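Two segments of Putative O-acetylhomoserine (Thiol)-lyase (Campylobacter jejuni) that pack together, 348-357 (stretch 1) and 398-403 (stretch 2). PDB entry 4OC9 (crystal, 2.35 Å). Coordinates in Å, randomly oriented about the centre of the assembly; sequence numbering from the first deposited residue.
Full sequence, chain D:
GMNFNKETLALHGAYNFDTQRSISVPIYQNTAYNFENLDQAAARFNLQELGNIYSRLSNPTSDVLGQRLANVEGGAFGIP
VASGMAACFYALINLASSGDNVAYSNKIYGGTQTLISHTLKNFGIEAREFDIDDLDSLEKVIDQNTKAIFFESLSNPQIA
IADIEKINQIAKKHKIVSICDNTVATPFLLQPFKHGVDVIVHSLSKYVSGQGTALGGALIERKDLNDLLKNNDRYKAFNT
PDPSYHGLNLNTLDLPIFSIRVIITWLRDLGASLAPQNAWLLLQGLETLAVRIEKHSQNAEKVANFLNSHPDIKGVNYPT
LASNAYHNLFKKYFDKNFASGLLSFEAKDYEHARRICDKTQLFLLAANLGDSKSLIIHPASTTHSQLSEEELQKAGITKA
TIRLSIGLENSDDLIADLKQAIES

Stretch 1 (348-357) KDYEHARRIC
Stretch 2, residues 398-403: TKATIR

The first turns of a helix (stretch 1) pack against a beta turn and the strand it leads into (stretch 2), burying 355 Å² over both sides. Lys348 and Asp349 precede a helix that runs from Tyr350 through Cys357 and beyond. Asp349 is extended (phi/psi -167/-179), and with chi1 at p its OD1 caps the helix by accepting from His352 N at 2.9 Å. Lys348 N donates to His352 ND1 (3.2 Å), and regular helical bonds follow, beginning with Ala353 N to Asp349 O (3.0 Å). In stretch 2, Thr398 to Thr401 form a type I turn, with Lys399 at -72/-15 and Ala400 at -98/-4; Thr401 N bonds to Thr398 O (3.2 Å). Side chains brace the turn: Thr398 N donates to Thr401 OG1 (2.9 Å) and Ala400 N to Thr398 OG1 (3.0 Å). The strand then starts at Thr401. In register, the closest pair of CA atoms is Tyr350 CA and Ala400 CA, 4.6 Å apart. No hydrogen bond joins the stretches. Lys399 (m, t, p, p) curls so that its NZ lies over one face of the Tyr350 ring (chi1 t, chi2 78°), 4.0 Å from the ring centroid and 24° off the normal, a cation-pi contact. The same two residues also make a CA-H...O contact, from Tyr350 CA to Lys399 O (3.5 Å, 145° at H). Van der Waals packing completes the contact: Ala400 CB lies 3.9 Å from Asp349 CA, and Ala353 CB lies 3.8 Å from Ala400 O. Farther along, the CA-to-CB bond of Ile402 (m, t) points toward stretch 1; its CD1 lies 3.6 Å from Ala353 O and makes apolar contacts with Ala353 CB at 3.9 Å and with CD1 of Ile356 (m, t) at 3.8 Å, joining residues about one helical turn apart.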

ATOM      1  N   LYS D 348      37.527 -14.503 -17.545  1.00 26.49           N
ATOM      2  CA  LYS D 348      38.750 -15.287 -17.810  1.00 30.64           C
ATOM      3  C   LYS D 348      38.679 -16.617 -17.086  1.00 34.05           C
ATOM      4  O   LYS D 348      38.963 -17.654 -17.664  1.00 37.45           O
ATOM      5  CB  LYS D 348      40.025 -14.515 -17.427  1.00 32.68           C
ATOM      6  CG  LYS D 348      40.237 -13.245 -18.282  1.00 36.09           C
ATOM      7  CD  LYS D 348      41.485 -12.424 -17.948  1.00 34.26           C
ATOM      8  CE  LYS D 348      41.472 -11.863 -16.536  1.00 35.11           C
ATOM      9  NZ  LYS D 348      42.625 -10.964 -16.260  1.00 35.37           N
ATOM     10  N   ASP D 349      38.246 -16.561 -15.827  1.00 35.55           N
ATOM     11  CA  ASP D 349      38.106 -17.734 -14.968  1.00 29.12           C
ATOM     12  C   ASP D 349      37.286 -17.394 -13.720  1.00 27.55           C
ATOM     13  O   ASP D 349      36.813 -16.259 -13.554  1.00 24.44           O
ATOM     14  CB  ASP D 349      39.496 -18.239 -14.590  1.00 29.42           C
ATOM     15  CG  ASP D 349      40.326 -17.181 -13.918  1.00 30.48           C
ATOM     16  OD1 ASP D 349      39.754 -16.203 -13.380  1.00 29.57           O
ATOM     17  OD2 ASP D 349      41.568 -17.318 -13.940  1.00 31.17           O
ATOM     18  N   TYR D 350      37.103 -18.387 -12.859  1.00 25.71           N
ATOM     19  CA  TYR D 350      36.358 -18.222 -11.629  1.00 22.93           C
ATOM     20  C   TYR D 350      36.814 -17.011 -10.811  1.00 22.35           C
ATOM     21  O   TYR D 350      35.993 -16.183 -10.402  1.00 21.39           O
ATOM     22  CB  TYR D 350      36.391 -19.522 -10.780  1.00 24.63           C
ATOM     23  CG  TYR D 350      35.745 -19.308  -9.442  1.00 25.06           C
ATOM     24  CD1 TYR D 350      34.367 -19.281  -9.322  1.00 26.22           C
ATOM     25  CD2 TYR D 350      36.513 -19.048  -8.312  1.00 26.35           C
ATOM     26  CE1 TYR D 350      33.756 -18.986  -8.116  1.00 29.28           C
ATOM     27  CE2 TYR D 350      35.917 -18.781  -7.087  1.00 29.48           C
ATOM     28  CZ  TYR D 350      34.536 -18.748  -6.989  1.00 30.97           C
ATOM     29  OH  TYR D 350      33.936 -18.472  -5.771  1.00 30.53           O
ATOM     30  N   GLU D 351      38.113 -16.878 -10.570  1.00 23.34           N
ATOM     31  CA  GLU D 351      38.622 -15.743  -9.779  1.00 25.06           C
ATOM     32  C   GLU D 351      38.313 -14.387 -10.384  1.00 22.10           C
ATOM     33  O   GLU D 351      38.093 -13.419  -9.658  1.00 19.97           O
ATOM     34  CB  GLU D 351      40.120 -15.889  -9.494  1.00 31.48           C
ATOM     35  CG  GLU D 351      40.492 -17.040  -8.540  1.00 39.09           C
ATOM     36  CD  GLU D 351      40.030 -16.818  -7.085  1.00 48.77           C
ATOM     37  OE1 GLU D 351      39.889 -15.655  -6.657  1.00 51.93           O
ATOM     38  OE2 GLU D 351      39.878 -17.817  -6.341  1.00 63.62           O
ATOM     39  N   HIS D 352      38.278 -14.322 -11.713  1.00 21.82           N
ATOM     40  CA  HIS D 352      37.990 -13.075 -12.415  1.00 22.17           C
ATOM     41  C   HIS D 352      36.504 -12.753 -12.297  1.00 19.47           C
ATOM     42  O   HIS D 352      36.134 -11.623 -12.001  1.00 18.31           O
ATOM     43  CB  HIS D 352      38.497 -13.144 -13.857  1.00 24.90           C
ATOM     44  CG  HIS D 352      38.342 -11.862 -14.636  1.00 29.62           C
ATOM     45  ND1 HIS D 352      37.709 -11.795 -15.863  1.00 29.96           N
ATOM     46  CD2 HIS D 352      38.665 -10.582 -14.319  1.00 27.61           C
ATOM     47  CE1 HIS D 352      37.732 -10.553 -16.309  1.00 27.28           C
ATOM     48  NE2 HIS D 352      38.286  -9.791 -15.381  1.00 29.72           N
ATOM     49  N   ALA D 353      35.668 -13.769 -12.448  1.00 18.44           N
ATOM     50  CA  ALA D 353      34.207 -13.609 -12.329  1.00 19.34           C
ATOM     51  C   ALA D 353      33.791 -13.082 -10.949  1.00 22.47           C
ATOM     52  O   ALA D 353      32.860 -12.294 -10.804  1.00 21.50           O
ATOM     53  CB  ALA D 353      33.518 -14.924 -12.575  1.00 17.49           C
ATOM     54  N   ARG D 354      34.537 -13.511  -9.943  1.00 25.11           N
ATOM     55  CA  ARG D 354      34.294 -13.137  -8.587  1.00 25.67           C
ATOM     56  C   ARG D 354      34.776 -11.683  -8.371  1.00 24.60           C
ATOM     57  O   ARG D 354      34.096 -10.890  -7.697  1.00 28.13           O
ATOM     58  CB  ARG D 354      35.053 -14.132  -7.714  1.00 27.21           C
ATOM     59  CG  ARG D 354      34.628 -14.352  -6.297  1.00 29.32           C
ATOM     60  CD  ARG D 354      35.575 -15.362  -5.611  1.00 32.09           C
ATOM     61  NE  ARG D 354      35.502 -15.022  -4.180  1.00 38.79           N
ATOM     62  CZ  ARG D 354      36.137 -13.982  -3.599  1.00 44.05           C
ATOM     63  NH1 ARG D 354      36.023 -13.746  -2.283  1.00 47.71           N
ATOM     64  NH2 ARG D 354      36.883 -13.147  -4.325  1.00 44.74           N
ATOM     65  N   ARG D 355      35.934 -11.296  -8.911  1.00 25.03           N
ATOM     66  CA  ARG D 355      36.394  -9.902  -8.719  1.00 25.38           C
ATOM     67  C   ARG D 355      35.409  -8.935  -9.321  1.00 22.75           C
ATOM     68  O   ARG D 355      35.171  -7.871  -8.768  1.00 28.32           O
ATOM     69  CB  ARG D 355      37.786  -9.598  -9.285  1.00 28.95           C
ATOM     70  CG  ARG D 355      38.939 -10.208  -8.516  1.00 32.28           C
ATOM     71  CD  ARG D 355      40.295  -9.685  -8.994  1.00 34.68           C
ATOM     72  NE  ARG D 355      40.525  -9.899 -10.428  1.00 39.99           N
ATOM     73  CZ  ARG D 355      40.971 -11.036 -10.974  1.00 46.05           C
ATOM     74  NH1 ARG D 355      41.187 -12.111 -10.230  1.00 51.77           N
ATOM     75  NH2 ARG D 355      41.151 -11.119 -12.285  1.00 47.19           N
ATOM     76  N   ILE D 356      34.880  -9.301 -10.478  1.00 19.36           N
ATOM     77  CA  ILE D 356      33.914  -8.485 -11.174  1.00 17.22           C
ATOM     78  C   ILE D 356      32.699  -8.276 -10.292  1.00 15.37           C
ATOM     79  O   ILE D 356      32.286  -7.138 -10.081  1.00 16.06           O
ATOM     80  CB  ILE D 356      33.507  -9.115 -12.515  1.00 16.65           C
ATOM     81  CG1 ILE D 356      34.691  -9.099 -13.493  1.00 15.88           C
ATOM     82  CG2 ILE D 356      32.388  -8.309 -13.154  1.00 16.12           C
ATOM     83  CD1 ILE D 356      34.438  -9.834 -14.780  1.00 16.33           C
ATOM     84  N   CYS D 357      32.111  -9.355  -9.804  1.00 16.97           N
ATOM     85  CA  CYS D 357      30.936  -9.247  -8.920  1.00 19.13           C
ATOM     86  C   CYS D 357      31.201  -8.404  -7.672  1.00 19.86           C
ATOM     87  O   CYS D 357      30.324  -7.679  -7.220  1.00 22.17           O
ATOM     88  CB  CYS D 357      30.459 -10.589  -8.446  1.00 19.92           C
ATOM     89  SG  CYS D 357      29.817 -11.619  -9.737  1.00 20.95           S
ATOM     90  N   THR D 398      29.289 -22.187 -16.751  1.00 23.53           N
ATOM     91  CA  THR D 398      30.604 -22.570 -16.273  1.00 21.65           C
ATOM     92  C   THR D 398      30.947 -21.804 -15.003  1.00 22.70           C
ATOM     93  O   THR D 398      30.213 -20.955 -14.570  1.00 19.73           O
ATOM     94  CB  THR D 398      31.717 -22.197 -17.272  1.00 21.61           C
ATOM     95  OG1 THR D 398      31.936 -20.783 -17.272  1.00 22.36           O
ATOM     96  CG2 THR D 398      31.406 -22.714 -18.688  1.00 21.52           C
ATOM     97  N   LYS D 399      32.107 -22.080 -14.438  1.00 27.40           N
ATOM     98  CA  LYS D 399      32.556 -21.379 -13.249  1.00 32.35           C
ATOM     99  C   LYS D 399      32.957 -19.919 -13.542  1.00 29.97           C
ATOM    100  O   LYS D 399      33.142 -19.113 -12.610  1.00 28.12           O
ATOM    101  CB  LYS D 399      33.738 -22.109 -12.566  1.00 40.66           C
ATOM    102  CG  LYS D 399      33.373 -23.313 -11.698  1.00 49.90           C
ATOM    103  CD  LYS D 399      34.525 -24.153 -11.146  1.00 59.23           C
ATOM    104  CE  LYS D 399      35.607 -23.415 -10.371  1.00 61.10           C
ATOM    105  NZ  LYS D 399      35.269 -22.970  -9.000  1.00 62.94           N
ATOM    106  N   ALA D 400      33.140 -19.602 -14.821  1.00 25.19           N
ATOM    107  CA  ALA D 400      33.529 -18.254 -15.233  1.00 23.31           C
ATOM    108  C   ALA D 400      32.326 -17.437 -15.694  1.00 18.86           C
ATOM    109  O   ALA D 400      32.449 -16.254 -15.978  1.00 17.66           O
ATOM    110  CB  ALA D 400      34.561 -18.357 -16.351  1.00 21.55           C
ATOM    111  N   THR D 401      31.157 -18.074 -15.740  1.00 16.91           N
ATOM    112  CA  THR D 401      29.940 -17.414 -16.203  1.00 14.68           C
ATOM    113  C   THR D 401      29.328 -16.372 -15.291  1.00 14.63           C
ATOM    114  O   THR D 401      29.167 -16.591 -14.093  1.00 12.95           O
ATOM    115  CB  THR D 401      28.852 -18.441 -16.495  1.00 13.50           C
ATOM    116  OG1 THR D 401      29.322 -19.370 -17.501  1.00 13.65           O
ATOM    117  CG2 THR D 401      27.624 -17.747 -17.019  1.00 13.05           C
ATOM    118  N   ILE D 402      28.983 -15.245 -15.886  1.00 12.92           N
ATOM    119  CA  ILE D 402      28.355 -14.134 -15.185  1.00 13.67           C
ATOM    120  C   ILE D 402      27.093 -13.778 -15.902  1.00 13.33           C
ATOM    121  O   ILE D 402      27.081 -13.746 -17.125  1.00 11.75           O
ATOM    122  CB  ILE D 402      29.245 -12.894 -15.156  1.00 14.56           C
ATOM    123  CG1 ILE D 402      30.331 -13.119 -14.115  1.00 17.02           C
ATOM    124  CG2 ILE D 402      28.447 -11.646 -14.726  1.00 14.07           C
ATOM    125  CD1 ILE D 402      31.359 -12.002 -14.059  1.00 19.39           C
ATOM    126  N   ARG D 403      26.043 -13.501 -15.138  1.00 13.42           N
ATOM    127  CA  ARG D 403      24.770 -13.141 -15.712  1.00 14.04           C
ATOM    128  C   ARG D 403      24.474 -11.695 -15.314  1.00 12.98           C
ATOM    129  O   ARG D 403      24.703 -11.310 -14.184  1.00 12.00           O
ATOM    130  CB  ARG D 403      23.659 -14.008 -15.146  1.00 17.04           C
ATOM    131  CG  ARG D 403      22.332 -13.805 -15.849  1.00 18.51           C
ATOM    132  CD  ARG D 403      21.090 -14.411 -15.202  1.00 19.47           C
ATOM    133  NE  ARG D 403      20.646 -14.457 -13.815  1.00 21.86           N
ATOM    134  CZ  ARG D 403      20.074 -13.562 -13.060  1.00 22.93           C
ATOM    135  NH1 ARG D 403      20.102 -12.327 -13.427  1.00 25.79           N
ATOM    136  NH2 ARG D 403      19.698 -13.904 -11.820  1.00 24.52           N
TER